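Local coordinates for tudor and KH domain-containing protein homolog (PDB 5VQH), which acts in primary piRNA biogenesis to silence transposons in the germline, its extended Tudor domain binding symmetrically methylated Siwi and Ago3, at residues A53-Y58 / W89-V94; E66-R71 / L127-A132; F83-R88 / D118-A123; F112-G117 / L137-M142. All coordinates share one frame; numbering follows the deposited sequence.

Overall arrangement
All four contacts lie within the extended Tudor domain, around the antiparallel sheet of strands 78-82, 89-98, 108-113, 119-123 and 128-129. Contact 1 sets helix 43-59 against strand 89-98; its centre lies about 11 Å from the centres of contacts 2 and 3 and about 12 Å from that of contact 4. Along the chain contact 1 closes before contact 4 opens, the segments of contacts 1 and 2 alternate, and contact 3 is nested inside the loop contact 2 closes. Contacts 2 and 3 lie at the 128-129 and 119-123 edges. Contact 4, about 19 Å from contact 2 between centres, leads toward strand 142-146. Contacts 1, 3 and 4 touch the dimethylarginine, so its pocket joins distant segments.

Contact 1: A53-Y58 / W89-V94; sequences AHMTEY and WYRARV. With 2MR (n3, n4-dimethylarginine), chain C.
Thr56 and Trp89 are joined by the hydrogen bond of this contact: Trp89 N donates to Thr56 OG1 at 3.1 Å, nearly straight at 164°. The same hydroxyl oxygen is bonded to Val52 O one helical turn earlier, which would limit its rotation. Met55 and Trp89 carry the apolar part about equally. Met55 CB lies 4.1 Å from Trp89 CB, and the Met55 and Arg91 side chains cross at about a right angle, SD 3.7 Å from Arg91 CG. A bend at the last torsion of Met55 (chi3 55°) turns the methyl back over the strand, bringing CE to 3.6 Å from Tyr90 C. Arg91 is itself positioned from outside, through a salt bridge to Asp115 and hydrogen bonds to the carbonyls of Leu134 and Leu137. Tyr90 points away from the helix into the pocket, where 2MR NH1 sits 3.8 Å above the plane of its ring, over the centre, while the hydroxyl is bonded to Asp86. With an alanine here the ring over the dimethylguanidinium is gone, and the ligand is likely to sit less firmly while Asp86 OD1 loses its phenol partner. Helix 43-59 runs across the start of strand 89-98, the short axes 7.2 Å apart at 113°; Trp89 continues onto Ala80 and Val82 of strand 78-82, and Tyr90 meets Tyr113 of strand 108-113.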
# COMPACT_ATOMS: atom_id res chain seq x y z
N ALA A 53 2.75 -7.40 15.77
CA ALA A 53 2.90 -8.42 16.80
C ALA A 53 1.92 -8.20 17.93
O ALA A 53 1.32 -9.12 18.44
CB ALA A 53 4.31 -8.36 17.38
N HIS A 54 1.79 -6.97 18.36
CA HIS A 54 0.84 -6.69 19.41
C HIS A 54 -0.61 -6.96 18.97
O HIS A 54 -1.37 -7.65 19.66
CB HIS A 54 1.02 -5.24 19.86
CG HIS A 54 0.18 -4.87 21.02
ND1 HIS A 54 -0.08 -3.56 21.36
CD2 HIS A 54 -0.47 -5.64 21.93
CE1 HIS A 54 -0.84 -3.53 22.44
NE2 HIS A 54 -1.10 -4.78 22.81
N MET A 55 -0.99 -6.43 17.80
CA MET A 55 -2.34 -6.61 17.33
C MET A 55 -2.58 -8.08 17.17
O MET A 55 -3.64 -8.61 17.52
CB MET A 55 -2.55 -5.88 16.02
CG MET A 55 -2.67 -4.38 16.20
SD MET A 55 -2.98 -3.44 14.69
CE MET A 55 -4.46 -4.23 14.05
N THR A 56 -1.58 -8.76 16.66
CA THR A 56 -1.75 -10.16 16.41
C THR A 56 -1.87 -10.99 17.70
O THR A 56 -2.70 -11.90 17.74
CB THR A 56 -0.67 -10.72 15.48
OG1 THR A 56 -0.58 -9.87 14.35
CG2 THR A 56 -1.04 -12.10 14.98
N GLU A 57 -1.09 -10.69 18.74
CA GLU A 57 -1.23 -11.44 20.00
C GLU A 57 -2.64 -11.16 20.57
O GLU A 57 -3.34 -12.06 21.04
CB GLU A 57 -0.12 -11.09 21.02
N TYR A 58 -3.07 -9.91 20.47
CA TYR A 58 -4.30 -9.46 21.11
C TYR A 58 -5.55 -10.01 20.42
O TYR A 58 -6.37 -10.71 21.04
CB TYR A 58 -4.31 -7.93 21.11
CG TYR A 58 -5.48 -7.32 21.79
CD1 TYR A 58 -5.57 -7.28 23.16
CD2 TYR A 58 -6.52 -6.76 21.05
CE1 TYR A 58 -6.67 -6.70 23.80
CE2 TYR A 58 -7.62 -6.19 21.66
CZ TYR A 58 -7.71 -6.16 23.04
OH TYR A 58 -8.80 -5.59 23.65
N TRP A 89 -2.86 -9.86 12.19
CA TRP A 89 -3.84 -8.77 12.24
C TRP A 89 -3.23 -7.44 11.83
O TRP A 89 -2.11 -7.08 12.24
CB TRP A 89 -4.47 -8.66 13.65
CG TRP A 89 -5.42 -9.80 13.94
CD1 TRP A 89 -5.10 -11.04 14.40
CD2 TRP A 89 -6.83 -9.81 13.73
NE1 TRP A 89 -6.22 -11.83 14.51
CE2 TRP A 89 -7.30 -11.09 14.10
CE3 TRP A 89 -7.75 -8.87 13.28
CZ2 TRP A 89 -8.62 -11.45 14.02
CZ3 TRP A 89 -9.05 -9.23 13.21
CH2 TRP A 89 -9.48 -10.51 13.58
N TYR A 90 -4.01 -6.69 11.05
CA TYR A 90 -3.54 -5.46 10.43
C TYR A 90 -4.63 -4.38 10.49
O TYR A 90 -5.82 -4.64 10.72
CB TYR A 90 -3.11 -5.74 8.98
CG TYR A 90 -1.96 -6.71 8.89
CD1 TYR A 90 -0.67 -6.26 9.06
CD2 TYR A 90 -2.15 -8.07 8.67
CE1 TYR A 90 0.41 -7.13 9.00
CE2 TYR A 90 -1.07 -8.96 8.63
CZ TYR A 90 0.22 -8.47 8.78
OH TYR A 90 1.35 -9.27 8.75
N ARG A 91 -4.20 -3.15 10.32
CA ARG A 91 -5.09 -2.04 10.25
C ARG A 91 -5.46 -1.92 8.80
O ARG A 91 -4.56 -1.84 7.93
CB ARG A 91 -4.41 -0.77 10.73
CG ARG A 91 -3.85 -0.86 12.12
CD ARG A 91 -3.26 0.45 12.66
NE ARG A 91 -2.14 1.03 11.92
CZ ARG A 91 -1.57 2.20 12.22
NH1 ARG A 91 -2.00 2.93 13.26
NH2 ARG A 91 -0.57 2.67 11.49
N ALA A 92 -6.76 -1.88 8.53
CA ALA A 92 -7.26 -1.76 7.17
C ALA A 92 -8.44 -0.80 7.13
O ALA A 92 -9.11 -0.58 8.14
CB ALA A 92 -7.68 -3.10 6.69
N ARG A 93 -8.71 -0.24 5.96
CA ARG A 93 -9.85 0.63 5.74
C ARG A 93 -10.83 -0.11 4.81
O ARG A 93 -10.43 -0.62 3.79
CB ARG A 93 -9.40 1.94 5.10
CG ARG A 93 -10.47 3.00 4.97
CD ARG A 93 -10.01 4.21 4.17
NE ARG A 93 -8.97 5.01 4.85
CZ ARG A 93 -9.14 5.75 5.96
NH1 ARG A 93 -10.31 5.83 6.61
NH2 ARG A 93 -8.12 6.41 6.45
N VAL A 94 -12.10 -0.16 5.18
CA VAL A 94 -13.10 -0.81 4.37
C VAL A 94 -13.30 0.04 3.14
O VAL A 94 -13.70 1.21 3.25
CB VAL A 94 -14.42 -0.95 5.17
CG1 VAL A 94 -15.50 -1.54 4.29
CG2 VAL A 94 -14.20 -1.87 6.39
N 2MR C . 5.43 -11.23 5.92
CA 2MR C . 4.01 -11.61 5.79
CB 2MR C . 3.20 -10.40 5.35
CG 2MR C . 3.50 -9.14 6.17
CD 2MR C . 2.29 -8.24 6.05
NE 2MR C . 2.14 -7.83 4.68
CZ 2MR C . 1.03 -7.24 4.27
NH1 2MR C . 0.10 -7.09 5.09
CQ1 2MR C . -1.17 -6.47 4.82
NH2 2MR C . 0.90 -6.83 3.01
CQ2 2MR C . 1.93 -7.00 1.99
C 2MR C . 3.71 -12.75 4.82
O 2MR C . 2.56 -13.00 4.42
OXT 2MR C . 4.61 -13.49 4.40

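Contact 2: E66-R71 / L127-A132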
# COMPACT_ATOMS: atom_id res chain seq x y z
N GLU A 66 -14.33 -10.60 21.08
CA GLU A 66 -15.70 -10.37 21.54
C GLU A 66 -15.89 -9.01 22.19
O GLU A 66 -16.97 -8.42 22.10
CB GLU A 66 -16.11 -11.47 22.51
CG GLU A 66 -16.21 -12.85 21.86
CD GLU A 66 -16.29 -13.99 22.87
OE1 GLU A 66 -15.82 -13.82 24.03
OE2 GLU A 66 -16.84 -15.06 22.51
N ALA A 67 -14.85 -8.48 22.81
CA ALA A 67 -14.89 -7.10 23.33
C ALA A 67 -14.65 -6.07 22.22
O ALA A 67 -14.60 -4.88 22.51
CB ALA A 67 -13.87 -6.91 24.44
N HIS A 68 -14.45 -6.52 20.99
CA HIS A 68 -14.31 -5.60 19.86
C HIS A 68 -15.02 -6.14 18.62
O HIS A 68 -14.55 -5.98 17.49
CB HIS A 68 -12.85 -5.33 19.59
CG HIS A 68 -12.16 -4.68 20.74
ND1 HIS A 68 -12.22 -3.33 20.97
CD2 HIS A 68 -11.43 -5.20 21.75
CE1 HIS A 68 -11.54 -3.03 22.06
NE2 HIS A 68 -11.05 -4.15 22.56
N THR A 69 -16.16 -6.79 18.87
CA THR A 69 -17.07 -7.24 17.84
C THR A 69 -17.69 -6.04 17.15
O THR A 69 -18.11 -5.09 17.81
CB THR A 69 -18.16 -8.15 18.45
OG1 THR A 69 -17.62 -9.47 18.65
CG2 THR A 69 -19.35 -8.27 17.53
N LEU A 70 -17.70 -6.07 15.82
CA LEU A 70 -18.35 -5.02 15.02
C LEU A 70 -19.82 -5.36 14.86
O LEU A 70 -20.14 -6.40 14.26
CB LEU A 70 -17.75 -4.96 13.61
CG LEU A 70 -16.51 -4.12 13.38
CD1 LEU A 70 -16.17 -4.22 11.91
CD2 LEU A 70 -16.69 -2.68 13.79
N ARG A 71 -20.70 -4.52 15.40
CA ARG A 71 -22.12 -4.74 15.15
C ARG A 71 -22.54 -4.01 13.87
O ARG A 71 -23.50 -4.43 13.22
CB ARG A 71 -22.98 -4.28 16.33
CG ARG A 71 -22.71 -4.98 17.65
CD ARG A 71 -23.00 -4.04 18.81
NE ARG A 71 -22.35 -2.73 18.62
CZ ARG A 71 -22.36 -1.73 19.50
NH1 ARG A 71 -22.98 -1.88 20.67
NH2 ARG A 71 -21.75 -0.59 19.21
N LEU A 127 -13.82 -9.37 10.70
CA LEU A 127 -13.26 -8.06 11.09
C LEU A 127 -13.61 -7.72 12.55
O LEU A 127 -14.62 -8.21 13.10
CB LEU A 127 -13.79 -6.94 10.17
CG LEU A 127 -13.68 -7.14 8.65
CD1 LEU A 127 -14.48 -6.08 7.91
CD2 LEU A 127 -12.23 -7.12 8.23
N CYS A 128 -12.77 -6.90 13.18
CA CYS A 128 -12.99 -6.48 14.55
C CYS A 128 -12.87 -5.00 14.65
O CYS A 128 -12.27 -4.38 13.78
CB CYS A 128 -11.96 -7.11 15.46
SG CYS A 128 -12.24 -8.85 15.77
N GLU A 129 -13.44 -4.42 15.70
CA GLU A 129 -13.23 -3.01 15.93
C GLU A 129 -11.76 -2.81 16.31
O GLU A 129 -11.19 -3.57 17.10
CB GLU A 129 -14.12 -2.49 17.06
CG GLU A 129 -13.94 -0.98 17.34
CD GLU A 129 -13.49 -0.63 18.77
OE1 GLU A 129 -13.70 -1.45 19.70
OE2 GLU A 129 -12.94 0.48 18.99
N LEU A 130 -11.17 -1.78 15.72
CA LEU A 130 -9.82 -1.37 16.07
C LEU A 130 -9.81 -0.50 17.35
O LEU A 130 -10.34 0.58 17.38
CB LEU A 130 -9.15 -0.62 14.90
CG LEU A 130 -7.66 -0.31 15.10
CD1 LEU A 130 -6.81 -1.58 15.23
CD2 LEU A 130 -7.12 0.59 14.00
N ARG A 131 -9.19 -1.01 18.41
CA ARG A 131 -8.92 -0.25 19.63
C ARG A 131 -8.23 1.08 19.33
O ARG A 131 -7.25 1.13 18.58
CB ARG A 131 -7.99 -1.06 20.53
CG ARG A 131 -8.65 -1.71 21.71
CD ARG A 131 -7.70 -1.66 22.89
NE ARG A 131 -6.42 -2.30 22.57
CZ ARG A 131 -5.25 -2.00 23.13
NH1 ARG A 131 -4.15 -2.65 22.76
NH2 ARG A 131 -5.16 -1.06 24.07
N ALA A 132 -8.73 2.15 19.93
CA ALA A 132 -8.34 3.50 19.52
C ALA A 132 -6.84 3.81 19.64
O ALA A 132 -6.31 4.58 18.85
CB ALA A 132 -9.17 4.53 20.29
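His68 and Glu129 bring the two backbones together, their CA atoms 4.8 Å apart, with Glu129 N donating to His68 O over a short 2.6 Å. That bond is nearly straight, its donor tilted somewhat from the carbonyl plane. The side chains of the same residues add a second link, a His-carboxylate hydrogen bond from His68 ND1 to Glu129 OE1 of 2.7 Å. The oxygen lies at the edge of the imidazole, close to the ring plane, yet the nitrogen approaches it from above the carboxylate plane, 44° out; ring and carboxylate are turned 38° against each other. CG of Glu129 anti to the backbone N (chi1 -179°), together with a bend at chi2, brings OE1 to the ring. On the far side of the imidazole NE2 is bonded to the hydroxyl of Tyr58, so both ring nitrogens are engaged. A phenylalanine in its place would probably leave Glu129 OE1 and the Tyr58 hydroxyl without their mates, and its own ring, no longer held at two nitrogens, would be less fixed in rotation. Leu70 packs on the other segment, CD1 lying 4.0 Å from Leu127 CB and CG 3.9 Å from Glu129 N. Leu70 and Leu127 reach Val79 and Ala81 of strand 78-82, Cys128 bonds through its backbone to Ala80, and Tyr59 at the end of helix 43-59 binds Glu129 O and Arg131 N.

Contact 3: F83-R88 / D118-A123. With 2MR (n3, n4-dimethylarginine), chain C.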
# COMPACT_ATOMS: atom_id res chain seq x y z
N PHE A 83 -4.91 -10.80 7.52
CA PHE A 83 -4.41 -10.91 6.17
C PHE A 83 -4.35 -12.40 5.86
O PHE A 83 -3.71 -13.15 6.57
CB PHE A 83 -3.03 -10.32 6.13
CG PHE A 83 -2.35 -10.36 4.80
CD1 PHE A 83 -2.97 -9.86 3.67
CD2 PHE A 83 -1.03 -10.78 4.71
CE1 PHE A 83 -2.30 -9.82 2.44
CE2 PHE A 83 -0.37 -10.75 3.49
CZ PHE A 83 -1.01 -10.25 2.35
N ARG A 84 -5.05 -12.83 4.82
CA ARG A 84 -5.21 -14.27 4.59
C ARG A 84 -3.89 -15.01 4.41
O ARG A 84 -3.77 -16.14 4.86
CB ARG A 84 -6.15 -14.54 3.41
CG ARG A 84 -5.62 -14.19 2.03
CD ARG A 84 -6.76 -14.37 1.02
NE ARG A 84 -6.39 -14.16 -0.39
CZ ARG A 84 -5.98 -15.11 -1.24
NH1 ARG A 84 -5.84 -16.38 -0.85
NH2 ARG A 84 -5.70 -14.80 -2.51
N HIS A 85 -2.89 -14.40 3.79
CA HIS A 85 -1.63 -15.10 3.54
C HIS A 85 -0.71 -15.34 4.73
O HIS A 85 0.17 -16.17 4.60
CB HIS A 85 -0.82 -14.42 2.43
CG HIS A 85 -1.53 -14.41 1.12
ND1 HIS A 85 -1.52 -13.32 0.28
CD2 HIS A 85 -2.28 -15.35 0.51
CE1 HIS A 85 -2.23 -13.60 -0.81
NE2 HIS A 85 -2.71 -14.82 -0.69
N ASP A 86 -0.89 -14.66 5.86
CA ASP A 86 -0.10 -15.00 7.06
C ASP A 86 -0.90 -15.19 8.34
O ASP A 86 -0.33 -15.54 9.38
CB ASP A 86 1.02 -14.00 7.31
CG ASP A 86 0.53 -12.60 7.62
OD1 ASP A 86 1.40 -11.72 7.76
OD2 ASP A 86 -0.69 -12.35 7.74
N GLY A 87 -2.20 -14.95 8.29
CA GLY A 87 -3.03 -15.05 9.49
C GLY A 87 -2.72 -14.04 10.59
O GLY A 87 -3.10 -14.26 11.70
N ARG A 88 -2.05 -12.94 10.29
CA ARG A 88 -1.81 -11.88 11.29
C ARG A 88 -2.78 -10.68 11.14
O ARG A 88 -3.44 -10.51 10.10
CB ARG A 88 -0.35 -11.40 11.20
CG ARG A 88 0.71 -12.49 11.36
CD ARG A 88 2.11 -11.91 11.36
NE ARG A 88 3.18 -12.92 11.38
CZ ARG A 88 3.81 -13.39 10.30
NH1 ARG A 88 3.49 -13.01 9.06
NH2 ARG A 88 4.79 -14.29 10.45
N ASP A 118 -1.70 -3.18 -0.00
CA ASP A 118 -2.48 -4.16 -0.70
C ASP A 118 -3.92 -4.22 -0.24
O ASP A 118 -4.29 -3.70 0.82
CB ASP A 118 -1.83 -5.54 -0.65
CG ASP A 118 -1.41 -5.98 0.75
OD1 ASP A 118 -1.27 -7.19 0.92
OD2 ASP A 118 -1.18 -5.16 1.65
N SER A 119 -4.74 -4.84 -1.08
CA SER A 119 -6.18 -4.92 -0.90
C SER A 119 -6.62 -6.38 -1.06
O SER A 119 -6.22 -7.02 -2.02
CB SER A 119 -6.86 -4.06 -1.94
OG SER A 119 -7.10 -2.76 -1.44
N GLU A 120 -7.42 -6.88 -0.13
CA GLU A 120 -8.01 -8.20 -0.18
C GLU A 120 -9.50 -8.13 0.20
O GLU A 120 -9.94 -7.18 0.82
CB GLU A 120 -7.33 -9.15 0.82
CG GLU A 120 -5.85 -9.45 0.60
CD GLU A 120 -5.57 -10.28 -0.66
OE1 GLU A 120 -6.36 -11.23 -0.96
OE2 GLU A 120 -4.54 -9.95 -1.34
N TYR A 121 -10.24 -9.16 -0.18
CA TYR A 121 -11.65 -9.29 0.10
C TYR A 121 -11.72 -10.17 1.33
O TYR A 121 -11.22 -11.28 1.30
CB TYR A 121 -12.37 -9.98 -1.06
CG TYR A 121 -12.58 -9.13 -2.28
CD1 TYR A 121 -13.44 -8.05 -2.25
CD2 TYR A 121 -11.94 -9.43 -3.48
CE1 TYR A 121 -13.65 -7.28 -3.35
CE2 TYR A 121 -12.14 -8.66 -4.61
CZ TYR A 121 -12.99 -7.58 -4.54
OH TYR A 121 -13.22 -6.80 -5.64
N VAL A 122 -12.29 -9.64 2.40
CA VAL A 122 -12.38 -10.34 3.66
C VAL A 122 -13.84 -10.39 4.03
O VAL A 122 -14.59 -9.43 3.81
CB VAL A 122 -11.58 -9.61 4.76
CG1 VAL A 122 -11.98 -10.05 6.16
CG2 VAL A 122 -10.09 -9.84 4.55
N ALA A 123 -14.27 -11.51 4.57
CA ALA A 123 -15.63 -11.67 5.00
C ALA A 123 -15.80 -10.71 6.15
O ALA A 123 -14.92 -10.61 6.99
CB ALA A 123 -15.86 -13.09 5.48
N 2MR C . 5.43 -11.23 5.92
CA 2MR C . 4.01 -11.61 5.79
CB 2MR C . 3.20 -10.40 5.35
CG 2MR C . 3.50 -9.14 6.17
CD 2MR C . 2.29 -8.24 6.05
NE 2MR C . 2.14 -7.83 4.68
CZ 2MR C . 1.03 -7.24 4.27
NH1 2MR C . 0.10 -7.09 5.09
CQ1 2MR C . -1.17 -6.47 4.82
NH2 2MR C . 0.90 -6.83 3.01
CQ2 2MR C . 1.93 -7.00 1.99
C 2MR C . 3.71 -12.75 4.82
O 2MR C . 2.56 -13.00 4.42
OXT 2MR C . 4.61 -13.49 4.40
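Phe83 and Glu120 mark the closest backbone approach, yet their CA atoms are 7.8 Å apart, so side chains make this contact. The salt bridge runs from Arg84 NE to Glu120 OE1, 3.0 Å long and close to straight at 165°. The oxygen lies at the guanidinium edge, almost in its plane, while the arginine comes in from above the carboxylate plane, and the two chains cross at about a right angle. His85 NE2 sits 3.3 Å above the centre of the same guanidinium. Deeper in, the Phe83 ring, swung out by a CG anti to the backbone N (chi1 180°), has His85 N over one face and 2MR NH1 over the other, 3.9 Å above its plane. Asp118 OD1 comes obliquely to this ring, 3.2 Å from Phe83 CE1, and the carboxylate binds the ligand: 2MR NH2 donates to Asp118 OD2 at 3.0 Å, with a second, weak bond to OD1. A charged carboxylate here would be well placed to offset the positive dimethylguanidinium. Asp86 shapes the loop, its OD2 accepting from Arg88 N in an Asx turn and its OD1 from Arg88 NH1 at 2.8 Å. Phe83 belongs to the aromatic cage of a Tudor domain and meets Tyr113 edge-to-face. The loop joins strands 78-82 and 89-98; strand 119-123 is an outermost strand of the sheet, paired with 108-113 through Glu120 and Val111.

Contact 4: F112-G117 / L137-M142. With 2MR (n3, n4-dimethylarginine), chain C.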
# COMPACT_ATOMS: atom_id res chain seq x y z
N PHE A 112 -8.38 -2.29 2.41
CA PHE A 112 -7.08 -1.75 2.06
C PHE A 112 -6.21 -1.74 3.31
O PHE A 112 -6.52 -1.03 4.29
CB PHE A 112 -7.29 -0.36 1.57
CG PHE A 112 -6.04 0.42 1.35
CD1 PHE A 112 -5.25 0.20 0.24
CD2 PHE A 112 -5.68 1.43 2.22
CE1 PHE A 112 -4.12 0.96 0.02
CE2 PHE A 112 -4.54 2.20 1.98
CZ PHE A 112 -3.77 1.96 0.89
N TYR A 113 -5.16 -2.58 3.31
CA TYR A 113 -4.20 -2.69 4.41
C TYR A 113 -3.32 -1.45 4.45
O TYR A 113 -2.43 -1.24 3.61
CB TYR A 113 -3.39 -3.96 4.26
CG TYR A 113 -4.26 -5.20 4.42
CD1 TYR A 113 -4.58 -5.67 5.68
CD2 TYR A 113 -4.76 -5.85 3.34
CE1 TYR A 113 -5.37 -6.78 5.86
CE2 TYR A 113 -5.57 -6.96 3.49
CZ TYR A 113 -5.87 -7.42 4.74
OH TYR A 113 -6.67 -8.52 4.87
N LEU A 114 -3.61 -0.61 5.45
CA LEU A 114 -3.17 0.79 5.49
C LEU A 114 -1.65 1.02 5.64
O LEU A 114 -1.15 2.05 5.26
CB LEU A 114 -3.88 1.49 6.66
CG LEU A 114 -5.31 1.89 6.44
CD1 LEU A 114 -6.01 2.15 7.75
CD2 LEU A 114 -5.37 3.11 5.58
N ASP A 115 -0.97 0.07 6.26
CA ASP A 115 0.49 0.10 6.44
C ASP A 115 1.32 -0.58 5.32
O ASP A 115 2.54 -0.62 5.38
CB ASP A 115 0.80 -0.54 7.80
CG ASP A 115 0.17 0.26 8.95
OD1 ASP A 115 0.44 1.46 8.99
OD2 ASP A 115 -0.57 -0.28 9.80
N TYR A 116 0.65 -1.06 4.29
CA TYR A 116 1.25 -1.92 3.29
C TYR A 116 0.80 -1.58 1.89
O TYR A 116 1.63 -1.47 1.01
CB TYR A 116 0.92 -3.38 3.61
CG TYR A 116 1.64 -3.86 4.85
CD1 TYR A 116 2.98 -4.24 4.80
CD2 TYR A 116 1.02 -3.87 6.07
CE1 TYR A 116 3.64 -4.68 5.94
CE2 TYR A 116 1.66 -4.31 7.20
CZ TYR A 116 2.97 -4.69 7.15
OH TYR A 116 3.60 -5.10 8.33
N GLY A 117 -0.52 -1.43 1.70
CA GLY A 117 -1.09 -0.89 0.47
C GLY A 117 -1.79 -1.92 -0.39
O GLY A 117 -2.41 -1.58 -1.41
N LEU A 137 0.21 5.21 15.55
CA LEU A 137 1.25 5.22 14.55
C LEU A 137 0.70 5.59 13.16
O LEU A 137 -0.36 5.13 12.73
CB LEU A 137 1.94 3.87 14.53
CG LEU A 137 2.94 3.66 13.40
CD1 LEU A 137 4.16 4.52 13.65
CD2 LEU A 137 3.35 2.20 13.29
N ARG A 138 1.42 6.45 12.47
CA ARG A 138 1.01 6.97 11.17
C ARG A 138 0.75 5.80 10.22
O ARG A 138 1.37 4.73 10.33
CB ARG A 138 2.11 7.93 10.63
CG ARG A 138 1.90 8.45 9.22
CD ARG A 138 3.10 9.30 8.78
NE ARG A 138 4.34 8.50 8.74
CZ ARG A 138 4.83 7.95 7.65
NH1 ARG A 138 4.18 8.08 6.48
NH2 ARG A 138 5.94 7.24 7.70
N PHE A 139 -0.18 5.98 9.30
CA PHE A 139 -0.41 4.91 8.32
C PHE A 139 0.79 4.83 7.37
O PHE A 139 1.12 5.80 6.71
CB PHE A 139 -1.72 5.12 7.58
CG PHE A 139 -2.94 5.04 8.47
CD1 PHE A 139 -3.04 4.07 9.46
CD2 PHE A 139 -4.01 5.90 8.28
CE1 PHE A 139 -4.16 4.00 10.25
CE2 PHE A 139 -5.15 5.83 9.06
CZ PHE A 139 -5.23 4.87 10.06
N GLN A 140 1.46 3.69 7.35
CA GLN A 140 2.79 3.57 6.75
C GLN A 140 2.86 3.55 5.23
O GLN A 140 3.94 3.85 4.70
CB GLN A 140 3.50 2.33 7.26
CG GLN A 140 4.01 2.41 8.69
CD GLN A 140 4.93 3.58 8.89
OE1 GLN A 140 6.05 3.60 8.40
NE2 GLN A 140 4.45 4.58 9.57
N ALA A 141 1.75 3.24 4.54
CA ALA A 141 1.78 3.07 3.06
C ALA A 141 1.50 4.36 2.31
O ALA A 141 0.47 4.92 2.55
CB ALA A 141 0.79 2.01 2.61
N MET A 142 2.43 4.83 1.46
CA MET A 142 2.25 6.03 0.65
C MET A 142 2.05 5.62 -0.82
O MET A 142 2.92 4.98 -1.41
CB MET A 142 3.49 6.94 0.76
CG MET A 142 4.06 7.14 2.18
SD MET A 142 2.75 7.42 3.38
CE MET A 142 1.95 8.85 2.63
N 2MR C . 5.43 -11.23 5.92
CA 2MR C . 4.01 -11.61 5.79
CB 2MR C . 3.20 -10.40 5.35
CG 2MR C . 3.50 -9.14 6.17
CD 2MR C . 2.29 -8.24 6.05
NE 2MR C . 2.14 -7.83 4.68
CZ 2MR C . 1.03 -7.24 4.27
NH1 2MR C . 0.10 -7.09 5.09
CQ1 2MR C . -1.17 -6.47 4.82
NH2 2MR C . 0.90 -6.83 3.01
CQ2 2MR C . 1.93 -7.00 1.99
C 2MR C . 3.71 -12.75 4.82
O 2MR C . 2.56 -13.00 4.42
OXT 2MR C . 4.61 -13.49 4.40
O HOH W 1 -1.70 4.04 3.90
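Leu114 and Phe139 form the dense apolar part of this contact, a CH-pi interaction in which CD1 of Leu114 lies 3.7 Å from the centroid of the Phe139 ring, 17° off its normal. Beside it two bonds hold the buried polar atoms. Gln140 N donates to the anti lone pair of Asp115 OD1, 3.0 Å away, while Asp115 OD2 goes to Arg91 in a salt bridge. Ala141 N meets Leu114 O at 3.2 Å on a lone pair in the carbonyl plane, and the methyl of Ala141 fits against the turn, CB lying 3.5 Å from Tyr116 N. This turn follows strand 108-113: Tyr113 O accepts from both Tyr116 N and Gly117 N, and the two tyrosines contribute to the aromatic cage of the Tudor domain. The dimethylguanidinium lies over one face of Tyr116, 2MR CZ 3.5 Å from Tyr116 CG, and 2MR CQ1 is 3.4 Å from Tyr113 CG. The packing gives way to a water beside the Ala141 N bond, which donates to Leu114 O and Ala141 O and links the segments. Arg138 is exposed and starts away from the turn, its NH2 bonded to Gln44 of helix 43-59; the buried amide of Gln140 bonds the same Gln44 and, through NE2, Arg138 O.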